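Local coordinates for Mll7089 protein (Mesorhizobium loti, PDB 2OZ8), which is of unproven function but resembles mandelate racemase and enolase, probably binds magnesium and may act as a hydro-lyase, at residues 270-275 / 280-285; 260-265 / 289-294; 13-18 / 324-329; 157-162 / 318-323. All blocks are in the same frame, centred on the assembly; numbering follows the deposited sequence.

Contact 1 of 4, residues 270-275 / 280-285; sequences LNVHGQ and MRIGWL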
# COMPACT_ATOMS: atom_id res chain seq x y z
N LEU A 270 -11.55 7.44 20.23
CA LEU A 270 -10.31 7.38 21.00
C LEU A 270 -10.59 7.62 22.50
O LEU A 270 -11.20 8.64 22.81
CB LEU A 270 -9.24 8.34 20.43
CG LEU A 270 -7.90 8.53 21.20
CD1 LEU A 270 -6.98 7.38 20.96
CD2 LEU A 270 -7.21 9.79 20.76
N ASN A 271 -10.25 6.68 23.42
CA ASN A 271 -10.40 6.97 24.88
C ASN A 271 -9.13 7.62 25.42
O ASN A 271 -8.03 7.27 25.02
CB ASN A 271 -10.73 5.73 25.71
CG ASN A 271 -11.29 6.06 27.12
OD1 ASN A 271 -10.64 5.75 28.16
ND2 ASN A 271 -12.51 6.64 27.18
N VAL A 272 -9.28 8.58 26.30
CA VAL A 272 -8.13 9.23 26.91
C VAL A 272 -8.40 9.43 28.38
O VAL A 272 -9.52 9.24 28.81
CB VAL A 272 -7.77 10.62 26.27
CG1 VAL A 272 -7.57 10.50 24.78
CG2 VAL A 272 -8.85 11.66 26.60
N HIS A 273 -7.39 9.86 29.11
CA HIS A 273 -7.51 10.15 30.54
C HIS A 273 -7.21 11.60 30.83
O HIS A 273 -7.68 12.45 30.12
CB HIS A 273 -6.69 9.15 31.38
CG HIS A 273 -7.34 7.80 31.43
ND1 HIS A 273 -8.31 7.48 32.36
CD2 HIS A 273 -7.23 6.73 30.61
CE1 HIS A 273 -8.74 6.25 32.14
NE2 HIS A 273 -8.09 5.77 31.09
N GLY A 274 -6.45 11.90 31.88
CA GLY A 274 -6.31 13.26 32.40
C GLY A 274 -4.99 13.96 32.19
O GLY A 274 -4.73 14.95 32.87
N GLN A 275 -4.14 13.50 31.25
CA GLN A 275 -2.93 14.21 30.95
C GLN A 275 -3.30 15.47 30.23
O GLN A 275 -3.31 15.51 29.00
CB GLN A 275 -1.98 13.37 30.11
CG GLN A 275 -1.53 12.10 30.78
CD GLN A 275 -2.57 10.99 30.66
OE1 GLN A 275 -3.68 11.19 30.10
NE2 GLN A 275 -2.23 9.82 31.21
N MET A 280 -5.34 17.83 25.24
CA MET A 280 -5.66 18.94 24.34
C MET A 280 -4.90 18.87 23.01
O MET A 280 -5.41 19.27 21.95
CB MET A 280 -5.50 20.30 25.01
CG MET A 280 -6.40 20.47 26.26
SD MET A 280 -8.21 20.38 26.04
CE MET A 280 -8.37 21.78 24.92
N ARG A 281 -3.71 18.30 23.02
CA ARG A 281 -3.00 18.13 21.77
C ARG A 281 -3.64 17.00 20.92
O ARG A 281 -3.86 17.19 19.70
CB ARG A 281 -1.51 17.85 22.03
CG ARG A 281 -0.78 19.08 22.41
CD ARG A 281 0.64 18.83 22.90
NE ARG A 281 1.23 20.12 23.22
CZ ARG A 281 2.41 20.33 23.80
NH1 ARG A 281 3.20 19.30 24.14
NH2 ARG A 281 2.80 21.59 24.02
N ILE A 282 -3.91 15.84 21.54
CA ILE A 282 -4.53 14.75 20.81
C ILE A 282 -5.97 15.11 20.43
O ILE A 282 -6.47 14.67 19.39
CB ILE A 282 -4.46 13.35 21.53
CG1 ILE A 282 -4.59 12.25 20.49
CG2 ILE A 282 -5.57 13.16 22.54
CD1 ILE A 282 -3.40 12.14 19.54
N GLY A 283 -6.61 15.94 21.25
CA GLY A 283 -7.92 16.48 20.92
C GLY A 283 -7.96 17.45 19.74
O GLY A 283 -8.96 17.52 19.07
N TRP A 284 -6.90 18.22 19.52
CA TRP A 284 -6.78 19.03 18.29
C TRP A 284 -6.68 18.07 17.05
O TRP A 284 -7.50 18.13 16.11
CB TRP A 284 -5.58 19.99 18.36
CG TRP A 284 -5.25 20.51 17.03
CD1 TRP A 284 -6.02 21.36 16.26
CD2 TRP A 284 -4.14 20.14 16.22
NE1 TRP A 284 -5.45 21.56 15.06
CE2 TRP A 284 -4.29 20.82 14.98
CE3 TRP A 284 -3.04 19.31 16.40
CZ2 TRP A 284 -3.36 20.71 13.92
CZ3 TRP A 284 -2.10 19.21 15.34
CH2 TRP A 284 -2.28 19.91 14.13
N LEU A 285 -5.67 17.21 17.07
CA LEU A 285 -5.46 16.22 16.02
C LEU A 285 -6.77 15.45 15.71
O LEU A 285 -7.27 15.54 14.61
CB LEU A 285 -4.27 15.30 16.36
CG LEU A 285 -3.78 14.42 15.22
CD1 LEU A 285 -3.45 15.28 13.98
CD2 LEU A 285 -2.56 13.57 15.65
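Leu270 and Val272 meet Ile282 in a buried, purely apolar strand-to-helix contact. It lies within one beta-alpha-beta unit of the TIM-like barrel: strand 269-272, helix 276-289 and strand 293-295. The strand sends Leu270 and Val272 outward to the helix that follows it in the chain. The backbones of Leu270 and Val272 pair with Ser294 on the neighbouring strand 293-295, and that of Asn271 pairs with Ser249 on strand 246-249. Ile282 takes both strand residues at once. The two backbones stay well apart, with CA of Val272 and CA of Ile282 9.0 Å from each other, and the gap is bridged by side-chain carbons alone. The CG1 of Ile282 is anti to its backbone N (chi1 -157°), which brings this branch to Leu270. Leucine and isoleucine cross at a slant, whereas Val272 and Ile282 pass each other in opposite directions. Leu255 on helix 255-263 also packs on Ile282, and Ile293 and Ile295 on strand 293-295 pack on Val272. Leu270 CD2 meets both branches of Ile282, closest to Ile282 CG1 at 3.6 Å and 4.1 Å from Ile282 CG2. The same Ile282 CG2 also lies 4.0 Å from Val272 CG1.

Contact 2 of 4, residues 260-265 / 289-294; sequences LLLEAH and LGIPIS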
# COMPACT_ATOMS: atom_id res chain seq x y z
N LEU A 260 -0.20 7.17 16.94
CA LEU A 260 0.05 6.06 16.03
C LEU A 260 -1.22 5.24 15.76
O LEU A 260 -1.45 4.75 14.63
CB LEU A 260 1.17 5.17 16.56
CG LEU A 260 2.60 5.72 16.39
CD1 LEU A 260 3.56 4.96 17.36
CD2 LEU A 260 3.05 5.61 14.94
N LEU A 261 -2.05 5.13 16.80
CA LEU A 261 -3.33 4.45 16.69
C LEU A 261 -4.21 5.15 15.67
O LEU A 261 -4.88 4.51 14.85
CB LEU A 261 -4.01 4.41 18.05
CG LEU A 261 -5.24 3.50 18.14
CD1 LEU A 261 -4.86 1.99 18.16
CD2 LEU A 261 -6.05 3.90 19.36
N LEU A 262 -4.21 6.48 15.72
CA LEU A 262 -4.95 7.29 14.75
C LEU A 262 -4.45 7.09 13.33
O LEU A 262 -5.24 6.92 12.42
CB LEU A 262 -4.98 8.76 15.17
CG LEU A 262 -5.75 9.05 16.48
CD1 LEU A 262 -5.72 10.52 16.85
CD2 LEU A 262 -7.22 8.54 16.43
N GLU A 263 -3.14 7.06 13.14
CA GLU A 263 -2.58 6.88 11.81
C GLU A 263 -2.96 5.52 11.20
O GLU A 263 -3.08 5.39 10.01
CB GLU A 263 -1.08 7.07 11.88
CG GLU A 263 -0.75 8.50 12.12
CD GLU A 263 0.71 8.79 12.43
OE1 GLU A 263 1.59 7.96 12.11
OE2 GLU A 263 0.94 9.90 12.97
N ALA A 264 -3.15 4.54 12.06
CA ALA A 264 -3.51 3.21 11.66
C ALA A 264 -5.02 3.06 11.41
O ALA A 264 -5.44 1.97 11.03
CB ALA A 264 -3.04 2.20 12.75
N HIS A 265 -5.82 4.11 11.62
CA HIS A 265 -7.28 4.05 11.40
C HIS A 265 -8.00 2.99 12.23
O HIS A 265 -8.96 2.38 11.77
CB HIS A 265 -7.61 3.88 9.92
CG HIS A 265 -6.90 4.86 9.04
ND1 HIS A 265 -7.23 6.20 9.00
CD2 HIS A 265 -5.85 4.70 8.20
CE1 HIS A 265 -6.40 6.82 8.18
NE2 HIS A 265 -5.58 5.93 7.66
N LEU A 289 -9.15 15.13 12.26
CA LEU A 289 -9.27 13.87 11.65
C LEU A 289 -10.73 13.39 11.60
O LEU A 289 -11.06 12.56 10.76
CB LEU A 289 -8.43 12.86 12.40
CG LEU A 289 -6.92 13.01 12.29
CD1 LEU A 289 -6.23 11.73 12.77
CD2 LEU A 289 -6.55 13.33 10.88
N GLY A 290 -11.58 13.97 12.44
CA GLY A 290 -13.00 13.63 12.48
C GLY A 290 -13.28 12.46 13.39
O GLY A 290 -14.32 11.78 13.24
N ILE A 291 -12.35 12.18 14.31
CA ILE A 291 -12.47 11.10 15.32
C ILE A 291 -13.02 11.69 16.63
O ILE A 291 -12.47 12.68 17.16
CB ILE A 291 -11.07 10.48 15.62
CG1 ILE A 291 -10.39 9.99 14.32
CG2 ILE A 291 -11.16 9.33 16.64
CD1 ILE A 291 -11.28 9.00 13.48
N PRO A 292 -14.10 11.11 17.16
CA PRO A 292 -14.54 11.55 18.50
C PRO A 292 -13.68 10.99 19.63
O PRO A 292 -12.94 10.05 19.42
CB PRO A 292 -15.97 10.96 18.59
CG PRO A 292 -15.94 9.74 17.67
CD PRO A 292 -14.95 10.07 16.58
N ILE A 293 -13.83 11.49 20.84
CA ILE A 293 -12.96 11.13 21.97
C ILE A 293 -13.85 10.92 23.15
O ILE A 293 -14.84 11.64 23.30
CB ILE A 293 -11.92 12.27 22.30
CG1 ILE A 293 -10.78 12.25 21.27
CG2 ILE A 293 -11.38 12.21 23.73
CD1 ILE A 293 -9.72 13.35 21.46
N SER A 294 -13.54 9.90 23.97
CA SER A 294 -14.22 9.79 25.27
C SER A 294 -13.20 9.98 26.36
O SER A 294 -12.07 9.63 26.20
CB SER A 294 -15.04 8.53 25.43
OG SER A 294 -14.20 7.42 25.21
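Leu262 packs against Leu289 and Ile291, and everything that passes between 260-265 and 289-294 is aliphatic. Two different parts of Leu262 do the work. Its CB lies 4.0 Å from Leu289 CD1, so the leucine at the end of helix 276-289 touches the base of the side chain. Further out, Leu262 CD2 lies 4.0 Å from Ile291 CG2 and 4.1 Å from Ile291 CG1, filling the fork of the isoleucine. Leu262 and Ile291 run past each other in opposite directions. In Ile291, CG1 is anti to the carbonyl carbon (chi1 -55°) and CG2 is anti to the backbone N, and both branches reach the same methyl.

In the TIM-like barrel, this contact joins the ends of two successive outer helices, 255-263 and 276-289, together with the turn that leads into strand 293-295. Backbone bonds shape the ends. Helix 255-263 closes in a Schellman motif, with His265 at positive phi and His265 N bonded to Leu262 O at 3.0 Å. The other helix gives way at Gly290, also at positive phi, where a side chain would run into the preceding carbonyl oxygen.

Polar and intersubunit contacts lie around this apolar patch. Glu263 OE2 forms a salt bridge with Arg259 NH1 on its own helix. Leu289 packs on Arg259 of the second subunit, and Pro292 packs on Thr202 of the third.

Contact 3 of 4, residues 13-18 / 324-329; sequences FQFARD and DHLVEQ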
# COMPACT_ATOMS: atom_id res chain seq x y z
N PHE A 13 -1.31 8.99 50.46
CA PHE A 13 -2.49 8.25 50.94
C PHE A 13 -2.43 6.74 50.55
O PHE A 13 -1.88 6.34 49.49
CB PHE A 13 -3.77 8.89 50.39
CG PHE A 13 -3.93 10.37 50.73
CD1 PHE A 13 -4.45 10.78 51.95
CD2 PHE A 13 -3.51 11.35 49.84
CE1 PHE A 13 -4.57 12.13 52.28
CE2 PHE A 13 -3.63 12.70 50.16
CZ PHE A 13 -4.15 13.08 51.38
N GLN A 14 -2.97 5.89 51.40
CA GLN A 14 -3.01 4.46 51.10
C GLN A 14 -4.18 3.95 51.94
O GLN A 14 -4.07 3.87 53.15
CB GLN A 14 -1.70 3.76 51.46
CG GLN A 14 -1.71 2.22 51.18
CD GLN A 14 -0.45 1.47 51.69
OE1 GLN A 14 0.52 2.06 52.16
NE2 GLN A 14 -0.49 0.17 51.60
N PHE A 15 -5.30 3.64 51.29
CA PHE A 15 -6.53 3.26 51.98
C PHE A 15 -7.34 2.18 51.29
O PHE A 15 -7.22 1.99 50.09
CB PHE A 15 -7.39 4.48 52.24
CG PHE A 15 -7.75 5.29 51.00
CD1 PHE A 15 -9.01 5.13 50.37
CD2 PHE A 15 -6.88 6.28 50.50
CE1 PHE A 15 -9.41 5.96 49.28
CE2 PHE A 15 -7.24 7.09 49.39
CZ PHE A 15 -8.52 6.93 48.78
N ALA A 16 -8.17 1.48 52.06
CA ALA A 16 -9.09 0.45 51.56
C ALA A 16 -10.22 1.08 50.77
O ALA A 16 -10.65 2.22 51.07
CB ALA A 16 -9.68 -0.39 52.72
N ARG A 17 -10.66 0.35 49.75
CA ARG A 17 -11.84 0.72 48.96
C ARG A 17 -13.10 0.21 49.64
O ARG A 17 -13.03 -0.69 50.46
CB ARG A 17 -11.75 0.14 47.54
CG ARG A 17 -10.75 0.87 46.67
CD ARG A 17 -10.61 0.19 45.30
NE ARG A 17 -9.53 0.78 44.51
CZ ARG A 17 -9.70 1.78 43.65
NH1 ARG A 17 -10.90 2.33 43.47
NH2 ARG A 17 -8.66 2.24 42.98
N ASP A 18 -14.24 0.77 49.26
CA ASP A 18 -15.54 0.29 49.70
C ASP A 18 -16.07 -0.97 48.98
O ASP A 18 -16.99 -1.61 49.47
CB ASP A 18 -16.57 1.43 49.68
CG ASP A 18 -16.88 1.94 48.27
OD1 ASP A 18 -15.99 1.97 47.35
OD2 ASP A 18 -18.08 2.33 48.10
N ASP A 324 -14.02 11.21 47.56
CA ASP A 324 -14.46 12.59 47.73
C ASP A 324 -13.95 13.23 49.03
O ASP A 324 -13.77 14.45 49.11
CB ASP A 324 -16.00 12.66 47.67
CG ASP A 324 -16.57 12.40 46.26
OD1 ASP A 324 -15.84 11.95 45.32
OD2 ASP A 324 -17.77 12.65 46.09
N HIS A 325 -13.71 12.40 50.05
CA HIS A 325 -13.28 12.89 51.33
C HIS A 325 -11.93 13.63 51.25
O HIS A 325 -11.56 14.42 52.17
CB HIS A 325 -13.20 11.73 52.32
CG HIS A 325 -12.16 10.72 51.98
ND1 HIS A 325 -12.29 9.85 50.91
CD2 HIS A 325 -10.96 10.46 52.54
CE1 HIS A 325 -11.22 9.09 50.84
NE2 HIS A 325 -10.39 9.44 51.82
N LEU A 326 -11.20 13.42 50.16
CA LEU A 326 -9.91 14.01 50.03
C LEU A 326 -9.95 15.49 49.65
O LEU A 326 -8.95 16.18 49.82
CB LEU A 326 -9.03 13.22 49.06
CG LEU A 326 -8.60 11.78 49.31
CD1 LEU A 326 -8.03 11.20 48.01
CD2 LEU A 326 -7.61 11.59 50.45
N VAL A 327 -11.08 15.98 49.14
CA VAL A 327 -11.16 17.36 48.65
C VAL A 327 -12.32 18.13 49.28
O VAL A 327 -13.28 17.51 49.78
CB VAL A 327 -11.33 17.42 47.10
CG1 VAL A 327 -9.99 17.17 46.34
CG2 VAL A 327 -12.47 16.47 46.66
N GLU A 328 -12.27 19.46 49.22
CA GLU A 328 -13.31 20.31 49.84
C GLU A 328 -14.62 20.16 49.13
O GLU A 328 -15.60 19.84 49.77
CB GLU A 328 -12.89 21.78 49.93
CG GLU A 328 -11.70 21.96 50.87
CD GLU A 328 -11.14 23.37 50.92
OE1 GLU A 328 -11.51 24.26 50.09
OE2 GLU A 328 -10.29 23.57 51.84
N GLN A 329 -14.64 20.41 47.82
CA GLN A 329 -15.82 20.14 46.99
C GLN A 329 -15.51 19.42 45.68
O GLN A 329 -14.87 19.97 44.78
CB GLN A 329 -16.67 21.39 46.71
CG GLN A 329 -15.87 22.60 46.53
CD GLN A 329 -16.63 23.89 46.73
OE1 GLN A 329 -17.81 24.00 46.41
NE2 GLN A 329 -15.93 24.88 47.26
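Phe13 and Phe15 sit on an extended strand, and they face Leu326 and His325 on a short 3-10 turn at 324-326. The nearest CA atoms, those of Phe13 and Leu326, are 9.4 Å apart. The gap is spanned by side chains. The turn is held by Val327 N bonded to Asp324 O at 3.1 Å. It sets two consecutive residues against two strand residues with one residue, Gln14, between them.

Leu326 CD2 sits over one face of the Phe13 ring as a CH-pi contact. It is 3.6 Å from the ring centroid and 14° off the normal, so all six ring carbons are near this one methyl. The other methyl, CD1, reaches toward Phe15 more loosely, with Phe15 CZ 4.4 Å away.

His325 forms a T-shaped pair with Phe15. The imidazole edge points at the phenyl face, with planes at 84° and centroids 5.3 Å apart. CE1 of His325 is the leading atom, 3.9 Å from Phe15 CE1. Phe15 CG stands between the backbone N and the carbonyl carbon (chi1 56°), which swings the ring round to offer a face to the histidine.

With an alanine in place of Phe13, Leu326 CD2 would probably lose the aromatic face it rests on, opening a gap between strand and turn.

Trp358 adds a second edge-to-face partner to His325. Strand 5-17 belongs to the antiparallel N-terminal sheet, whereas 324-329 follows strand 313-318 of the barrel. The aromatic cluster thus joins the two domains characteristic of the enolase superfamily, the N-terminal capping domain and the TIM-like barrel.

Contact 4 of 4, residues 157-162 / 318-323; sequences ASIGYS and YSFQNF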
# COMPACT_ATOMS: atom_id res chain seq x y z
N ALA A 157 -29.02 4.42 38.16
CA ALA A 157 -30.29 4.78 37.51
C ALA A 157 -31.17 5.66 38.43
O ALA A 157 -31.77 6.65 37.95
CB ALA A 157 -31.04 3.54 37.02
N SER A 158 -31.22 5.32 39.73
CA SER A 158 -31.97 6.13 40.74
C SER A 158 -31.74 7.61 40.61
O SER A 158 -32.69 8.39 40.67
CB SER A 158 -31.55 5.81 42.16
OG SER A 158 -32.22 4.68 42.63
N ILE A 159 -30.45 7.99 40.48
CA ILE A 159 -30.01 9.40 40.47
C ILE A 159 -29.72 9.93 39.05
O ILE A 159 -29.08 10.96 38.88
CB ILE A 159 -28.76 9.60 41.36
CG1 ILE A 159 -27.52 8.94 40.71
CG2 ILE A 159 -29.03 9.08 42.83
CD1 ILE A 159 -26.32 8.87 41.60
N GLY A 160 -30.17 9.24 38.02
CA GLY A 160 -30.31 9.92 36.72
C GLY A 160 -29.32 9.65 35.61
O GLY A 160 -29.36 10.34 34.59
N TYR A 161 -28.43 8.68 35.81
CA TYR A 161 -27.64 8.10 34.71
C TYR A 161 -28.56 7.41 33.74
O TYR A 161 -29.57 6.81 34.14
CB TYR A 161 -26.58 7.12 35.24
CG TYR A 161 -25.48 7.84 36.02
CD1 TYR A 161 -24.30 8.30 35.38
CD2 TYR A 161 -25.63 8.09 37.42
CE1 TYR A 161 -23.29 9.01 36.11
CE2 TYR A 161 -24.65 8.78 38.15
CZ TYR A 161 -23.48 9.25 37.49
OH TYR A 161 -22.54 9.92 38.23
N SER A 162 -28.23 7.49 32.46
CA SER A 162 -28.99 6.80 31.41
C SER A 162 -28.03 6.01 30.54
O SER A 162 -28.45 5.35 29.59
CB SER A 162 -29.77 7.79 30.58
OG SER A 162 -28.94 8.83 30.07
N TYR A 318 -17.59 7.98 34.95
CA TYR A 318 -17.63 8.10 36.43
C TYR A 318 -17.85 6.73 37.10
O TYR A 318 -18.75 5.99 36.72
CB TYR A 318 -18.68 9.13 36.91
CG TYR A 318 -18.65 9.26 38.41
CD1 TYR A 318 -17.60 9.93 39.06
CD2 TYR A 318 -19.62 8.64 39.19
CE1 TYR A 318 -17.53 9.98 40.45
CE2 TYR A 318 -19.57 8.67 40.60
CZ TYR A 318 -18.54 9.35 41.20
OH TYR A 318 -18.51 9.37 42.54
N SER A 319 -17.05 6.41 38.12
CA SER A 319 -16.95 5.04 38.63
C SER A 319 -17.29 4.87 40.12
O SER A 319 -17.04 3.83 40.70
CB SER A 319 -15.58 4.47 38.34
OG SER A 319 -15.41 4.25 36.94
N PHE A 320 -17.86 5.91 40.72
CA PHE A 320 -18.32 5.84 42.09
C PHE A 320 -17.22 5.45 43.08
O PHE A 320 -17.51 4.84 44.08
CB PHE A 320 -19.55 4.91 42.22
CG PHE A 320 -20.67 5.32 41.33
CD1 PHE A 320 -21.63 6.19 41.78
CD2 PHE A 320 -20.75 4.85 40.00
CE1 PHE A 320 -22.65 6.60 40.97
CE2 PHE A 320 -21.79 5.27 39.16
CZ PHE A 320 -22.72 6.15 39.65
N GLN A 321 -15.98 5.84 42.82
CA GLN A 321 -14.89 5.51 43.77
C GLN A 321 -14.98 6.33 45.12
O GLN A 321 -15.57 7.42 45.15
CB GLN A 321 -13.54 5.64 43.08
CG GLN A 321 -13.31 4.55 42.03
CD GLN A 321 -12.18 4.86 41.09
OE1 GLN A 321 -11.22 4.10 41.00
NE2 GLN A 321 -12.28 6.00 40.37
N ASN A 322 -14.49 5.77 46.22
CA ASN A 322 -14.58 6.47 47.52
C ASN A 322 -13.40 7.42 47.66
O ASN A 322 -12.46 7.13 48.37
CB ASN A 322 -14.64 5.51 48.71
CG ASN A 322 -13.36 4.66 48.84
OD1 ASN A 322 -12.73 4.33 47.83
ND2 ASN A 322 -12.98 4.31 50.09
N PHE A 323 -13.49 8.57 46.98
CA PHE A 323 -12.38 9.54 46.85
C PHE A 323 -12.75 10.93 47.38
O PHE A 323 -11.90 11.74 47.60
CB PHE A 323 -11.96 9.72 45.36
CG PHE A 323 -11.26 8.52 44.74
CD1 PHE A 323 -10.85 7.44 45.50
CD2 PHE A 323 -11.00 8.49 43.37
CE1 PHE A 323 -10.19 6.31 44.90
CE2 PHE A 323 -10.35 7.41 42.77
CZ PHE A 323 -9.93 6.32 43.54
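Tyr161 reaches across from the loop after helix 146-158 to Tyr318 and Phe320. In the TIM-like barrel, this loop leads into strand 163-167, and Tyr318 ends strand 313-318. Gly160, at positive phi, closes the helix in a Schellman motif just before the tyrosine. CB of Tyr161 points toward 318-323, and CG is anti to the carbonyl carbon (chi1 -69°). CD2 is the first ring atom to approach Phe320, at 4.1 Å from its CZ. CE2 comes closer, 3.6 Å from the same Phe320 CZ, and Tyr161 CZ lies 3.9 Å from Phe320 CZ. The pair is an offset edge-to-face stack. The Phe320 edge is directed at the Tyr161 face, with planes at 62° and centroids 5.4 Å apart. Ile159 CD1 adds a looser touch at the edge of Phe320. Ala135 and Ala137 of strand 132-138 also pack on Tyr161. A serine in place of Tyr161 would probably leave the Phe320 edge without its aromatic partner and open a gap beside Tyr318. At the tip, the hydroxyl approaches the Tyr318 ring obliquely, and Tyr161 OH lies 3.3 Å from Tyr318 CD2.

From the N terminus, strand 5-17 supplies the first half of contact 3, which closes only at 324-329. That long loop encloses the other three contacts. Contact 4 comes next, opening at 157-162 and closing at 318-323. Inside it, contact 2 runs from 260-265 to 289-294, and contact 1 lies within contact 2. The four are therefore nested and none cross. Contact 3 ties the N-terminal sheet to the barrel; contacts 1, 2 and 4 lie within the barrel. Contact 1 lies on strand 269-272 and contact 2 reaches its neighbour 293-295; a probable backbone hydrogen bond from Ser294 N to Leu270 O joins them. Contacts 3 and 4 touch through a probable hydrogen bond between Arg17 NH1 and Gln321 OE1.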